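Long-range contact in putative fimbrium tip subunit Fim1C (Bacteroides ovatus, PDB 4EPS), which is probably a component of the tip of fimbriae, the cell-surface filaments that mediate adhesion and biofilm formation: residues V270-A276 with N292-C298. Residues are numbered along the deposited sequence; the frame is centred on the assembly and turned at random.
Sequences VGDYYYA and NCIGIVC
A classic beta bulge interrupts the antiparallel pairing of 273-275 with 293-298, where Ile294 and Gly295 both face Tyr274. The carbonyl O of Tyr274 is shared: Ile294 N donates to it in the carbonyl plane at 2.8 Å, and Gly295 N makes a weak bond to the same O. Gly295, its backbone almost fully extended, returns its own O to Tyr274 N. Beyond this ladder Gly271 N reaches Val297 O almost straight (176°), and Ala276 N donates to Asn292 O at 2.8 Å. Gly271 has a positive phi (99°), at which a CB would collide with the carbonyl O of Val270, so glycine suits the place.

Tyr273 lies alongside Ile296, its CD1 3.5 Å from Ile296 CD1. On the other face Tyr274, with CG anti to the backbone N (chi1 -162°), turns its ring edge to Ile294, Tyr274 CD2 lying 3.8 Å from Ile294 CG1. The Tyr275 ring lies against Cys293 and the Asn292 carbonyl, next to the bulge: Tyr275 CE2 is 3.5 Å from Cys293 CB, and Cys293 SG sits above one face, offset toward the rim, 4.5 Å from the centroid, a sulfur-aromatic contact suited to a polarisable thiol. The ring's hydroxyl is bonded to Ala289 O, so an alanine here would probably leave that carbonyl without its phenol partner and Cys293 without the ring packed on it.

Strand 273-275 lies between 280-281 and 293-300 in an antiparallel sheet, and 334-338 flanks 293-300 on its other side. Helix 446-458 packs on Tyr273 and Ile296, while Tyr274 OH hydrogen-bonds to Tyr187 OH and its ring meets that of Phe510.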
# COMPACT_ATOMS: atom_id res chain seq x y z
N VAL A 270 -6.94 -12.91 3.01
CA VAL A 270 -7.47 -14.27 2.86
C VAL A 270 -7.95 -14.40 1.39
O VAL A 270 -8.57 -13.49 0.86
CB VAL A 270 -8.64 -14.51 3.86
CG1 VAL A 270 -9.39 -15.81 3.54
CG2 VAL A 270 -8.15 -14.47 5.32
N GLY A 271 -7.65 -15.52 0.77
CA GLY A 271 -8.02 -15.74 -0.62
C GLY A 271 -6.88 -15.48 -1.59
O GLY A 271 -6.99 -15.81 -2.77
N ASP A 272 -5.77 -14.87 -1.12
CA ASP A 272 -4.63 -14.65 -2.02
C ASP A 272 -4.01 -15.99 -2.47
O ASP A 272 -4.04 -16.96 -1.70
CB ASP A 272 -3.55 -13.79 -1.36
CG ASP A 272 -3.87 -12.30 -1.21
OD1 ASP A 272 -4.93 -11.85 -1.74
OD2 ASP A 272 -3.07 -11.60 -0.58
N TYR A 273 -3.48 -16.04 -3.69
CA TYR A 273 -2.85 -17.26 -4.25
C TYR A 273 -1.41 -17.36 -3.77
O TYR A 273 -0.66 -16.38 -3.86
CB TYR A 273 -2.93 -17.26 -5.81
CG TYR A 273 -4.36 -17.23 -6.31
CD1 TYR A 273 -5.10 -18.40 -6.43
CD2 TYR A 273 -4.96 -16.03 -6.69
CE1 TYR A 273 -6.42 -18.38 -6.88
CE2 TYR A 273 -6.29 -15.98 -7.12
CZ TYR A 273 -7.01 -17.16 -7.24
OH TYR A 273 -8.31 -17.12 -7.67
N TYR A 274 -1.01 -18.53 -3.28
CA TYR A 274 0.31 -18.79 -2.71
C TYR A 274 1.09 -19.76 -3.59
O TYR A 274 0.57 -20.79 -4.01
CB TYR A 274 0.16 -19.36 -1.27
CG TYR A 274 1.45 -19.23 -0.49
CD1 TYR A 274 1.81 -18.02 0.11
CD2 TYR A 274 2.33 -20.31 -0.35
CE1 TYR A 274 2.99 -17.90 0.84
CE2 TYR A 274 3.51 -20.20 0.37
CZ TYR A 274 3.84 -18.99 0.97
OH TYR A 274 5.01 -18.86 1.66
N TYR A 275 2.35 -19.41 -3.88
CA TYR A 275 3.17 -20.17 -4.83
C TYR A 275 4.38 -20.88 -4.19
O TYR A 275 4.79 -20.55 -3.09
CB TYR A 275 3.62 -19.23 -5.98
CG TYR A 275 2.44 -18.87 -6.85
CD1 TYR A 275 1.57 -17.83 -6.49
CD2 TYR A 275 2.14 -19.61 -8.00
CE1 TYR A 275 0.40 -17.59 -7.22
CE2 TYR A 275 1.00 -19.34 -8.76
CZ TYR A 275 0.13 -18.33 -8.36
OH TYR A 275 -1.01 -18.08 -9.08
N ALA A 276 4.94 -21.87 -4.91
CA ALA A 276 6.06 -22.71 -4.48
C ALA A 276 7.32 -21.90 -4.08
O ALA A 276 8.08 -22.36 -3.23
CB ALA A 276 6.41 -23.70 -5.58
N ASN A 292 2.91 -23.88 -10.37
CA ASN A 292 3.58 -23.68 -9.08
C ASN A 292 2.65 -23.08 -8.00
O ASN A 292 3.16 -22.73 -6.94
CB ASN A 292 4.84 -22.83 -9.23
CG ASN A 292 5.91 -23.51 -10.06
OD1 ASN A 292 6.36 -22.99 -11.08
ND2 ASN A 292 6.25 -24.74 -9.71
N CYS A 293 1.33 -23.02 -8.23
CA CYS A 293 0.41 -22.56 -7.16
C CYS A 293 0.27 -23.73 -6.19
O CYS A 293 0.01 -24.86 -6.63
CB CYS A 293 -0.95 -22.11 -7.70
SG CYS A 293 -2.04 -21.43 -6.41
N ILE A 294 0.52 -23.50 -4.89
CA ILE A 294 0.48 -24.63 -3.93
C ILE A 294 -0.65 -24.47 -2.92
O ILE A 294 -0.97 -25.44 -2.19
CB ILE A 294 1.84 -24.81 -3.21
CG1 ILE A 294 2.20 -23.59 -2.34
CG2 ILE A 294 2.97 -25.16 -4.24
CD1 ILE A 294 3.40 -23.80 -1.36
N GLY A 295 -1.25 -23.29 -2.85
CA GLY A 295 -2.33 -23.10 -1.87
C GLY A 295 -2.94 -21.72 -1.91
O GLY A 295 -2.62 -20.90 -2.79
N ILE A 296 -3.87 -21.48 -0.98
CA ILE A 296 -4.58 -20.21 -0.81
C ILE A 296 -4.33 -19.69 0.61
O ILE A 296 -4.46 -20.45 1.57
CB ILE A 296 -6.13 -20.42 -1.06
CG1 ILE A 296 -6.44 -21.03 -2.48
CG2 ILE A 296 -6.93 -19.13 -0.82
CD1 ILE A 296 -5.95 -20.31 -3.64
N VAL A 297 -4.09 -18.40 0.74
CA VAL A 297 -3.94 -17.80 2.07
C VAL A 297 -5.28 -17.92 2.76
O VAL A 297 -6.30 -17.44 2.23
CB VAL A 297 -3.48 -16.32 1.95
CG1 VAL A 297 -3.48 -15.62 3.33
CG2 VAL A 297 -2.09 -16.23 1.31
N CYS A 298 -5.32 -18.58 3.94
CA CYS A 298 -6.61 -18.81 4.61
C CYS A 298 -6.73 -18.07 5.94
O CYS A 298 -7.83 -18.04 6.52
CB CYS A 298 -6.83 -20.31 4.77
SG CYS A 298 -5.60 -21.12 5.84